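Local coordinates for protein putative monooxygenase (Fusobacterium nucleatum subsp. nucleatum, PDB 3MCS) that is a putative oxidoreductase of the antibiotic biosynthesis monooxygenase family, probably acting as a monooxygenase, at residues A115-D121 against K161-V167; P6-Y11 against S94-V99; Y30-T34 against H71-S77; E129-I133 against Q189-I194. The contacts are given in a common frame with arbitrary orientation. Numbering follows the deposited sequence.

Contact 1 (A115-D121 against K161-V167); sequences AVYTVID and KWCLFEV
A salt bridge, Lys-161 NZ to Asp-121 OD1 at 2.8 Å, closes one end of this antiparallel strand pair, which belongs to the second ferredoxin-like half of a dimeric alpha-beta barrel fold. Both backbones are fully extended and run at 164°, their axes 4.6 Å apart. The register is Val-116 with Glu-166, Thr-118 with Leu-164 and Ile-120 with Trp-162 as hydrogen-bonded pairs, each joined by two N-H...O hydrogen bonds; the shortest are Leu-164 N to Thr-118 O and Ile-120 N to Trp-162 O, both 2.8 Å. Tyr-117 with Phe-165 and Val-119 with Cys-163 are non-hydrogen-bonded pairs.

Tyr-117 and Phe-165, both with chi1 t, share a face with Ala-115, Val-119 and Cys-163; Tyr-117 CD1 lies 4.1 Å from Phe-165 CB, and the Phe-165 ring meets Phe-45 edge-to-face. The other face carries Val-116, Thr-118, Ile-120, Trp-162, Leu-164 and Glu-166, and helix 127-143 covers Ile-120, Trp-162 and Leu-164. OE1 of Glu-166, chi1 p, is hydrogen-bonded to the hydroxyl of Tyr-168. Its OE2 takes a 3.0 Å hydrogen bond from a water that also donates to Leu-164 O at 2.8 Å and accepts from Thr-118 OG1 at 2.6 Å.

Contact 2 (P6-Y11 against S94-V99); sequences PILNVY and SAEIDV
Pro-6 precedes the strand proper, and here the two segments are bridged by a water: it donates to Pro-6 O at 2.5 Å and accepts from Val-99 N at 2.9 Å, while Pro-6 CG packs 4.1 Å from Val-99 CB. Ile-7 turns away. Leu-8, chi1 t, puts its CB 3.6 Å from Val-99 CG2 and its CG 4.1 Å from Ile-97 CD1; its O accepts from Ile-97 N at 2.8 Å. From Ile-7 on, the extended backbone runs antiparallel to 94-99 at 164°, axes 4.6 Å apart. These are the first and last strands of the N-terminal ferredoxin-like half, neighbours in its sheet, with strand 55-62 flanking 6-11 on its other edge. Asn-9 faces Glu-96 as a non-hydrogen-bonded pair, Asn-9 CA 3.3 Å from Ala-95 O. Val-10 and Ala-95 exchange two backbone hydrogen bonds, N to O and O to N both 2.9 Å, and Val-10 CG2 reaches Ile-97 CD1 at 3.7 Å. Tyr-11, chi1 m, pairs with Ser-94, its CD1 3.5 Å from Ser-94 CB.

Contact 3 (Y30-T34 against H71-S77); sequences YVNKT and HTKNQAS
His-71, near the end of helix 65-73, points toward residues 30-34, a turn of helix 20-37, with chi1 t; its NE2 donates to Tyr-30 OH at 2.7 Å. The two rings meet rim to rim, centroids 5.6 Å apart and planes at 51°; Thr-34 OG1 lies 3.3 Å from His-71 CE1 but donates to Tyr-30 O at 2.8 Å. The polar chain runs on from His-71 ND1 to Glu-38 and from Tyr-30 OH to Glu-60. Asn-74, psi 172°, occupies the N-cap position of helix 75-87, though its side chain makes no capping bond. Gln-75 CB rests 3.8 Å from Lys-33 CE. Ala-76 and Tyr-30 have the closest CA atoms, 5.5 Å apart; Ala-76 CB packs against Thr-34 OG1 (3.2 Å) and Tyr-30 CD1 (4.2 Å). Ser-77 CA meets the tyrosine edge, 3.7 Å from Tyr-30 CE1. The kink seats two helices against helix 20-37, outside the sheet of the N-terminal ferredoxin-like half: Phe-80 stacks on Tyr-30, and Leu-44 of strand 41-49 packs against Tyr-30 and Thr-34.

Contact 4 (E129-I133 against Q189-I194); sequences EFAEI and QTKDMI
Selenomethionine Met-193 reaches across to helix 127-143 and overlaps three of its side chains: SE lies 4.1 Å from Phe-130 CB, at the edge of the ring, and CE sits 4.0 Å from Ile-133 CD1 and 3.6 Å from Glu-129 CD. Its side chain, chi1 m then chi2 and chi3 t, bridges two backbones that stay well apart; the nearest CA atoms, those of Phe-130 and Thr-190, are 7.3 Å from each other. No hydrogen bond crosses, so side-chain packing makes the contact. Residues 129-133 form a helical turn, presenting Glu-129, Phe-130 and Ile-133 to the other segment. Around the end of helix 181-190 the chain keeps turning, Met-193 N bonding to Thr-190 O at 2.9 Å, and is extended at Ile-194. Thr-190 CG2 packs 3.9 Å from Phe-130 CD2 and 4.1 Å from Ile-133 CG2, while its OG1 bonds to the carbonyl of Tyr-186. Gln-189, extended, brings NE2 to 3.4 Å from Ile-133 CD1. The contact packs two helices of the second ferredoxin-like half, 127-143 and 181-190, together at its outer end, where strand 194-209 begins; Phe-130 also meets Trp-162 of strand 161-168, and Met-193 is hydrogen-bonded through its backbone to Lys-123.

In the fold
Contacts 1 and 2 lie near the centre of the chain, one in each ferredoxin-like half, and pair strands of a shared sheet. Contact 1 is buried and regular throughout; contact 2 is partly buried, with Ser-94 and Glu-96 exposed, and gives way to a water bridge at Pro-6. They touch where Cys-163 CB packs 3.8 Å from Ile-97 CD1. Contacts 3 and 4 join helical segments on opposite sides of the chain's centre, their own centres about 38 Å apart. Contact 3 is buried and has a histidine-tyrosine hydrogen bond; contact 4 is partly buried and apolar in the main. Contact 4 touches contact 1, whereas contact 3 is nested within the loop closed by contact 2 without touching it.

Contact 1 (A115-D121 against K161-V167)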
# COMPACT_ATOMS: atom_id res chain seq x y z
N ALA A 115 7.13 6.29 2.77
CA ALA A 115 6.15 5.23 2.69
C ALA A 115 6.58 3.98 3.48
O ALA A 115 7.76 3.64 3.50
CB ALA A 115 5.93 4.88 1.24
N VAL A 116 5.61 3.31 4.11
CA VAL A 116 5.85 2.10 4.89
C VAL A 116 4.77 1.08 4.58
O VAL A 116 3.63 1.47 4.35
CB VAL A 116 5.77 2.37 6.38
CG1 VAL A 116 6.21 1.15 7.13
CG2 VAL A 116 6.66 3.54 6.74
N TYR A 117 5.14 -0.20 4.54
CA TYR A 117 4.18 -1.28 4.30
C TYR A 117 4.38 -2.38 5.32
O TYR A 117 5.45 -2.98 5.41
CB TYR A 117 4.29 -1.83 2.89
CG TYR A 117 3.29 -2.92 2.56
CD1 TYR A 117 1.94 -2.66 2.53
CD2 TYR A 117 3.73 -4.20 2.22
CE1 TYR A 117 1.02 -3.69 2.20
CE2 TYR A 117 2.83 -5.23 1.89
CZ TYR A 117 1.48 -4.98 1.88
OH TYR A 117 0.62 -6.03 1.54
N THR A 118 3.33 -2.64 6.08
CA THR A 118 3.36 -3.62 7.11
C THR A 118 2.35 -4.73 6.85
O THR A 118 1.26 -4.45 6.38
CB THR A 118 2.99 -2.92 8.43
OG1 THR A 118 3.90 -1.84 8.66
CG2 THR A 118 3.00 -3.90 9.62
N VAL A 119 2.74 -5.98 7.14
CA VAL A 119 1.86 -7.15 7.07
C VAL A 119 1.85 -7.82 8.46
O VAL A 119 2.91 -8.12 9.00
CB VAL A 119 2.29 -8.17 6.04
CG1 VAL A 119 1.37 -9.39 6.09
CG2 VAL A 119 2.29 -7.55 4.62
N ILE A 120 0.67 -8.05 9.03
CA ILE A 120 0.56 -8.56 10.39
C ILE A 120 -0.29 -9.82 10.44
O ILE A 120 -1.47 -9.77 10.16
CB ILE A 120 -0.12 -7.53 11.30
CG1 ILE A 120 0.46 -6.13 11.07
CG2 ILE A 120 0.01 -7.95 12.75
CD1 ILE A 120 -0.16 -5.03 11.94
N ASP A 121 0.31 -10.94 10.81
CA ASP A 121 -0.42 -12.18 10.94
C ASP A 121 -0.93 -12.29 12.37
O ASP A 121 -0.16 -12.52 13.29
CB ASP A 121 0.48 -13.36 10.58
CG ASP A 121 0.90 -13.33 9.13
OD1 ASP A 121 0.07 -13.00 8.30
OD2 ASP A 121 2.06 -13.65 8.80
N LYS A 161 -4.63 -11.98 8.14
CA LYS A 161 -3.46 -11.29 7.62
C LYS A 161 -3.83 -9.85 7.32
O LYS A 161 -4.43 -9.58 6.30
CB LYS A 161 -3.00 -12.00 6.36
CG LYS A 161 -1.61 -11.65 5.81
CD LYS A 161 -1.25 -12.67 4.70
CE LYS A 161 0.24 -13.01 4.62
NZ LYS A 161 0.70 -13.90 5.74
N TRP A 162 -3.51 -8.94 8.23
CA TRP A 162 -3.79 -7.52 8.01
C TRP A 162 -2.65 -6.83 7.24
O TRP A 162 -1.48 -7.11 7.51
CB TRP A 162 -4.00 -6.83 9.34
CG TRP A 162 -5.21 -7.29 10.01
CD1 TRP A 162 -5.38 -8.46 10.68
CD2 TRP A 162 -6.46 -6.60 10.07
NE1 TRP A 162 -6.66 -8.55 11.16
CE2 TRP A 162 -7.35 -7.41 10.81
CE3 TRP A 162 -6.91 -5.36 9.60
CZ2 TRP A 162 -8.67 -7.05 11.07
CZ3 TRP A 162 -8.23 -4.99 9.86
CH2 TRP A 162 -9.09 -5.84 10.59
N CYS A 163 -3.00 -5.94 6.31
CA CYS A 163 -2.04 -5.22 5.48
C CYS A 163 -2.24 -3.74 5.63
O CYS A 163 -3.34 -3.25 5.36
CB CYS A 163 -2.23 -5.55 4.01
SG CYS A 163 -1.96 -7.30 3.61
N LEU A 164 -1.17 -3.03 6.01
CA LEU A 164 -1.23 -1.58 6.23
C LEU A 164 -0.22 -0.81 5.39
O LEU A 164 0.99 -0.97 5.55
CB LEU A 164 -0.98 -1.27 7.70
CG LEU A 164 -1.11 0.21 8.04
CD1 LEU A 164 -2.54 0.66 7.75
CD2 LEU A 164 -0.72 0.52 9.51
N PHE A 165 -0.72 0.01 4.48
CA PHE A 165 0.11 0.89 3.66
C PHE A 165 -0.12 2.29 4.15
O PHE A 165 -1.26 2.70 4.30
CB PHE A 165 -0.26 0.81 2.20
CG PHE A 165 0.60 1.67 1.31
CD1 PHE A 165 1.97 1.41 1.18
CD2 PHE A 165 0.06 2.72 0.57
CE1 PHE A 165 2.77 2.17 0.36
CE2 PHE A 165 0.86 3.49 -0.28
CZ PHE A 165 2.23 3.22 -0.38
N GLU A 166 0.95 3.02 4.39
CA GLU A 166 0.83 4.38 4.91
C GLU A 166 1.91 5.29 4.37
O GLU A 166 3.05 4.90 4.26
CB GLU A 166 0.81 4.35 6.45
CG GLU A 166 1.88 3.49 7.09
CD GLU A 166 1.73 3.36 8.60
OE1 GLU A 166 0.89 4.06 9.22
OE2 GLU A 166 2.48 2.53 9.18
N VAL A 167 1.52 6.51 4.01
CA VAL A 167 2.43 7.51 3.48
C VAL A 167 2.43 8.72 4.41
O VAL A 167 1.38 9.11 4.88
CB VAL A 167 2.03 7.89 2.06
CG1 VAL A 167 2.97 8.92 1.51
CG2 VAL A 167 2.02 6.63 1.16
O HOH W 1 2.74 0.18 7.41

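Contact 2 (P6-Y11 against S94-V99)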
# COMPACT_ATOMS: atom_id res chain seq x y z
N PRO A 6 -14.33 -1.02 -2.89
CA PRO A 6 -13.05 -0.64 -3.48
C PRO A 6 -12.08 -1.82 -3.67
O PRO A 6 -12.02 -2.71 -2.84
CB PRO A 6 -12.48 0.37 -2.47
CG PRO A 6 -13.17 0.06 -1.19
CD PRO A 6 -14.51 -0.46 -1.54
N ILE A 7 -11.35 -1.80 -4.78
CA ILE A 7 -10.37 -2.84 -5.06
C ILE A 7 -8.99 -2.33 -4.74
O ILE A 7 -8.55 -1.37 -5.32
CB ILE A 7 -10.39 -3.30 -6.55
CG1 ILE A 7 -11.83 -3.65 -7.01
CG2 ILE A 7 -9.48 -4.48 -6.72
CD1 ILE A 7 -12.54 -4.72 -6.18
N LEU A 8 -8.33 -2.99 -3.79
CA LEU A 8 -6.97 -2.69 -3.34
C LEU A 8 -6.09 -3.92 -3.52
O LEU A 8 -6.29 -4.96 -2.83
CB LEU A 8 -6.99 -2.31 -1.87
CG LEU A 8 -5.63 -2.01 -1.21
CD1 LEU A 8 -4.90 -0.93 -1.97
CD2 LEU A 8 -5.83 -1.60 0.23
N ASN A 9 -5.14 -3.81 -4.45
CA ASN A 9 -4.20 -4.86 -4.78
C ASN A 9 -2.77 -4.35 -4.57
O ASN A 9 -2.45 -3.23 -4.95
CB ASN A 9 -4.39 -5.31 -6.24
CG ASN A 9 -5.73 -5.98 -6.48
OD1 ASN A 9 -6.37 -6.52 -5.55
ND2 ASN A 9 -6.16 -5.99 -7.75
N VAL A 10 -1.93 -5.17 -3.95
CA VAL A 10 -0.54 -4.84 -3.70
C VAL A 10 0.30 -5.86 -4.43
O VAL A 10 0.27 -7.02 -4.08
CB VAL A 10 -0.21 -4.89 -2.22
CG1 VAL A 10 1.26 -4.66 -2.01
CG2 VAL A 10 -1.03 -3.85 -1.46
N TYR A 11 1.01 -5.42 -5.45
CA TYR A 11 1.86 -6.29 -6.27
C TYR A 11 3.33 -6.14 -5.89
O TYR A 11 3.81 -5.03 -5.71
CB TYR A 11 1.71 -5.90 -7.73
CG TYR A 11 0.31 -5.97 -8.22
CD1 TYR A 11 -0.23 -7.17 -8.66
CD2 TYR A 11 -0.50 -4.83 -8.27
CE1 TYR A 11 -1.54 -7.24 -9.11
CE2 TYR A 11 -1.80 -4.90 -8.73
CZ TYR A 11 -2.31 -6.10 -9.14
OH TYR A 11 -3.60 -6.19 -9.58
N SER A 94 1.12 -11.07 -5.40
CA SER A 94 0.07 -10.09 -5.39
C SER A 94 -0.94 -10.40 -4.31
O SER A 94 -1.52 -11.46 -4.29
CB SER A 94 -0.65 -10.06 -6.74
OG SER A 94 -1.43 -11.22 -6.86
N ALA A 95 -1.13 -9.46 -3.41
CA ALA A 95 -2.11 -9.57 -2.37
C ALA A 95 -3.39 -8.81 -2.79
O ALA A 95 -3.30 -7.67 -3.22
CB ALA A 95 -1.55 -8.98 -1.10
N GLU A 96 -4.56 -9.46 -2.68
CA GLU A 96 -5.84 -8.80 -2.93
C GLU A 96 -6.44 -8.52 -1.57
O GLU A 96 -6.58 -9.43 -0.78
CB GLU A 96 -6.78 -9.69 -3.74
CG GLU A 96 -6.29 -10.06 -5.14
CD GLU A 96 -7.38 -10.67 -6.00
OE1 GLU A 96 -8.59 -10.40 -5.76
OE2 GLU A 96 -7.04 -11.41 -6.94
N ILE A 97 -6.85 -7.28 -1.31
CA ILE A 97 -7.27 -6.90 0.06
C ILE A 97 -8.69 -6.38 0.28
O ILE A 97 -9.15 -5.51 -0.43
CB ILE A 97 -6.30 -5.79 0.55
CG1 ILE A 97 -4.85 -6.26 0.34
CG2 ILE A 97 -6.57 -5.45 1.99
CD1 ILE A 97 -3.84 -5.21 0.60
N ASP A 98 -9.39 -6.92 1.26
CA ASP A 98 -10.72 -6.41 1.61
C ASP A 98 -10.43 -5.16 2.40
O ASP A 98 -9.92 -5.24 3.53
CB ASP A 98 -11.55 -7.40 2.43
CG ASP A 98 -12.24 -8.49 1.58
OD1 ASP A 98 -12.50 -8.30 0.36
OD2 ASP A 98 -12.56 -9.55 2.17
N VAL A 99 -10.74 -3.99 1.83
CA VAL A 99 -10.43 -2.72 2.48
C VAL A 99 -11.31 -2.48 3.71
O VAL A 99 -12.53 -2.60 3.61
CB VAL A 99 -10.62 -1.55 1.52
CG1 VAL A 99 -10.24 -0.24 2.21
CG2 VAL A 99 -9.78 -1.77 0.30
O HOH W 2 -12.44 -3.72 -0.54

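Contact 3 (Y30-T34 against H71-S77)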
# COMPACT_ATOMS: atom_id res chain seq x y z
N TYR A 30 4.19 3.75 -16.30
CA TYR A 30 2.94 3.04 -15.99
C TYR A 30 2.07 3.84 -15.06
O TYR A 30 0.86 3.99 -15.31
CB TYR A 30 3.29 1.66 -15.41
CG TYR A 30 2.15 0.86 -14.85
CD1 TYR A 30 1.16 0.37 -15.66
CD2 TYR A 30 2.12 0.51 -13.51
CE1 TYR A 30 0.12 -0.39 -15.14
CE2 TYR A 30 1.11 -0.27 -12.99
CZ TYR A 30 0.10 -0.71 -13.81
OH TYR A 30 -0.92 -1.48 -13.31
N VAL A 31 2.68 4.38 -14.02
CA VAL A 31 1.93 5.16 -13.02
C VAL A 31 1.40 6.44 -13.65
O VAL A 31 0.23 6.79 -13.45
CB VAL A 31 2.78 5.44 -11.75
CG1 VAL A 31 2.08 6.39 -10.85
CG2 VAL A 31 3.10 4.15 -11.02
N ASN A 32 2.24 7.11 -14.44
CA ASN A 32 1.86 8.37 -15.09
C ASN A 32 0.82 8.24 -16.20
O ASN A 32 -0.02 9.12 -16.37
CB ASN A 32 3.08 9.11 -15.67
CG ASN A 32 3.97 9.73 -14.59
OD1 ASN A 32 3.54 9.97 -13.45
ND2 ASN A 32 5.21 10.03 -14.95
N LYS A 33 0.86 7.15 -16.95
CA LYS A 33 -0.07 6.97 -18.06
C LYS A 33 -1.40 6.47 -17.53
O LYS A 33 -2.44 6.82 -18.06
CB LYS A 33 0.49 6.05 -19.17
CG LYS A 33 -0.47 5.93 -20.39
CD LYS A 33 0.06 4.99 -21.50
CE LYS A 33 -0.88 4.94 -22.73
NZ LYS A 33 -1.04 6.25 -23.42
N THR A 34 -1.36 5.68 -16.46
CA THR A 34 -2.60 5.17 -15.86
C THR A 34 -3.47 6.25 -15.24
O THR A 34 -4.64 6.41 -15.62
CB THR A 34 -2.32 4.10 -14.78
OG1 THR A 34 -1.76 2.95 -15.41
CG2 THR A 34 -3.58 3.68 -14.07
N HIS A 71 -8.75 -1.44 -16.58
CA HIS A 71 -7.36 -1.09 -16.46
C HIS A 71 -6.48 -2.22 -16.96
O HIS A 71 -5.52 -1.97 -17.69
CB HIS A 71 -7.02 -0.76 -15.01
CG HIS A 71 -5.55 -0.67 -14.73
ND1 HIS A 71 -4.79 0.44 -15.06
CD2 HIS A 71 -4.71 -1.53 -14.11
CE1 HIS A 71 -3.54 0.24 -14.68
NE2 HIS A 71 -3.47 -0.95 -14.10
N THR A 72 -6.81 -3.47 -16.62
CA THR A 72 -5.94 -4.56 -17.06
C THR A 72 -6.02 -4.77 -18.57
O THR A 72 -5.18 -5.46 -19.13
CB THR A 72 -6.20 -5.88 -16.33
OG1 THR A 72 -7.38 -6.49 -16.86
CG2 THR A 72 -6.32 -5.65 -14.80
N LYS A 73 -7.00 -4.17 -19.23
CA LYS A 73 -7.13 -4.26 -20.68
C LYS A 73 -6.64 -2.99 -21.40
O LYS A 73 -6.44 -3.02 -22.62
CB LYS A 73 -8.58 -4.48 -21.08
CG LYS A 73 -9.24 -5.76 -20.67
CD LYS A 73 -10.70 -5.68 -21.08
CE LYS A 73 -11.56 -6.80 -20.56
NZ LYS A 73 -12.98 -6.57 -21.04
N ASN A 74 -6.45 -1.88 -20.67
CA ASN A 74 -6.06 -0.60 -21.29
C ASN A 74 -4.57 -0.58 -21.61
O ASN A 74 -3.83 -1.46 -21.19
CB ASN A 74 -6.48 0.58 -20.39
CG ASN A 74 -6.88 1.83 -21.17
OD1 ASN A 74 -6.51 2.05 -22.32
ND2 ASN A 74 -7.66 2.66 -20.52
N GLN A 75 -4.12 0.46 -22.33
CA GLN A 75 -2.75 0.53 -22.85
C GLN A 75 -1.65 0.58 -21.79
O GLN A 75 -0.65 -0.10 -21.93
CB GLN A 75 -2.58 1.72 -23.82
CG GLN A 75 -1.35 1.60 -24.75
CD GLN A 75 -1.50 0.44 -25.73
OE1 GLN A 75 -2.40 0.44 -26.57
NE2 GLN A 75 -0.62 -0.55 -25.62
N ALA A 76 -1.83 1.36 -20.73
CA ALA A 76 -0.79 1.47 -19.71
C ALA A 76 -0.33 0.10 -19.23
O ALA A 76 0.86 -0.21 -19.29
CB ALA A 76 -1.25 2.30 -18.52
N SER A 77 -1.30 -0.69 -18.79
CA SER A 77 -1.06 -2.03 -18.24
C SER A 77 -0.51 -2.99 -19.28
O SER A 77 0.42 -3.75 -19.00
CB SER A 77 -2.34 -2.58 -17.63
OG SER A 77 -2.15 -3.81 -16.97

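Contact 4 (E129-I133 against Q189-I194)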
# COMPACT_ATOMS: atom_id res chain seq x y z
N GLU A 129 -11.06 -9.17 18.48
CA GLU A 129 -10.61 -8.09 19.37
C GLU A 129 -9.58 -7.16 18.71
O GLU A 129 -9.63 -5.94 18.90
CB GLU A 129 -10.04 -8.65 20.68
CG GLU A 129 -9.59 -7.56 21.68
CD GLU A 129 -9.12 -8.13 23.03
OE1 GLU A 129 -8.90 -9.36 23.15
OE2 GLU A 129 -8.97 -7.32 23.98
N PHE A 130 -8.64 -7.74 17.97
CA PHE A 130 -7.56 -6.99 17.31
C PHE A 130 -8.09 -6.07 16.23
O PHE A 130 -7.62 -4.95 16.07
CB PHE A 130 -6.56 -7.96 16.70
CG PHE A 130 -5.44 -7.29 15.94
CD1 PHE A 130 -5.61 -6.94 14.62
CD2 PHE A 130 -4.21 -7.06 16.54
CE1 PHE A 130 -4.56 -6.32 13.91
CE2 PHE A 130 -3.17 -6.46 15.83
CZ PHE A 130 -3.35 -6.09 14.51
N ALA A 131 -9.06 -6.57 15.47
CA ALA A 131 -9.64 -5.80 14.37
C ALA A 131 -10.11 -4.44 14.86
O ALA A 131 -9.77 -3.42 14.31
CB ALA A 131 -10.79 -6.58 13.71
N GLU A 132 -10.88 -4.43 15.93
CA GLU A 132 -11.38 -3.16 16.43
C GLU A 132 -10.24 -2.29 16.94
O GLU A 132 -10.31 -1.06 16.80
CB GLU A 132 -12.46 -3.40 17.51
CG GLU A 132 -13.71 -4.14 16.94
CD GLU A 132 -14.39 -3.37 15.77
OE1 GLU A 132 -14.92 -2.26 16.02
OE2 GLU A 132 -14.40 -3.89 14.62
N ILE A 133 -9.20 -2.91 17.49
CA ILE A 133 -8.06 -2.16 18.01
C ILE A 133 -7.28 -1.46 16.89
O ILE A 133 -7.09 -0.25 16.92
CB ILE A 133 -7.10 -3.05 18.84
CG1 ILE A 133 -7.81 -3.52 20.14
CG2 ILE A 133 -5.85 -2.29 19.16
CD1 ILE A 133 -7.02 -4.53 21.00
N GLN A 189 -0.10 -3.70 24.10
CA GLN A 189 -1.40 -4.37 24.19
C GLN A 189 -1.60 -5.58 23.25
O GLN A 189 -2.18 -6.58 23.67
CB GLN A 189 -2.50 -3.33 23.91
CG GLN A 189 -3.95 -3.87 23.89
CD GLN A 189 -4.99 -2.77 23.66
OE1 GLN A 189 -4.67 -1.67 23.24
NE2 GLN A 189 -6.26 -3.08 23.94
N THR A 190 -1.14 -5.47 22.00
CA THR A 190 -1.33 -6.52 21.00
C THR A 190 -0.16 -7.49 20.85
O THR A 190 -0.23 -8.40 20.04
CB THR A 190 -1.63 -5.91 19.59
OG1 THR A 190 -0.53 -5.10 19.16
CG2 THR A 190 -2.89 -5.07 19.61
N LYS A 191 0.90 -7.31 21.63
CA LYS A 191 2.12 -8.13 21.53
C LYS A 191 1.85 -9.63 21.41
O LYS A 191 2.34 -10.28 20.48
CB LYS A 191 3.05 -7.88 22.73
N ASP A 192 1.05 -10.16 22.32
CA ASP A 192 0.78 -11.61 22.37
C ASP A 192 -0.35 -12.04 21.44
O ASP A 192 -0.66 -13.23 21.36
CB ASP A 192 0.49 -12.05 23.81
CG ASP A 192 1.67 -11.80 24.74
OD1 ASP A 192 2.83 -12.07 24.34
OD2 ASP A 192 1.44 -11.32 25.88
N MSE A 193 -0.98 -11.09 20.75
CA MSE A 193 -2.03 -11.42 19.81
C MSE A 193 -1.46 -11.70 18.43
O MSE A 193 -2.13 -12.29 17.59
CB MSE A 193 -3.02 -10.27 19.67
CG MSE A 193 -3.68 -9.82 20.94
SE MSE A 193 -4.99 -8.49 20.50
CE MSE A 193 -5.57 -8.07 22.30
N ILE A 194 -0.23 -11.27 18.20
CA ILE A 194 0.41 -11.40 16.89
C ILE A 194 1.30 -12.63 16.73
O ILE A 194 2.06 -12.97 17.64
CB ILE A 194 1.27 -10.15 16.62
CG1 ILE A 194 0.35 -8.93 16.52
CG2 ILE A 194 2.11 -10.33 15.34
CD1 ILE A 194 1.06 -7.58 16.45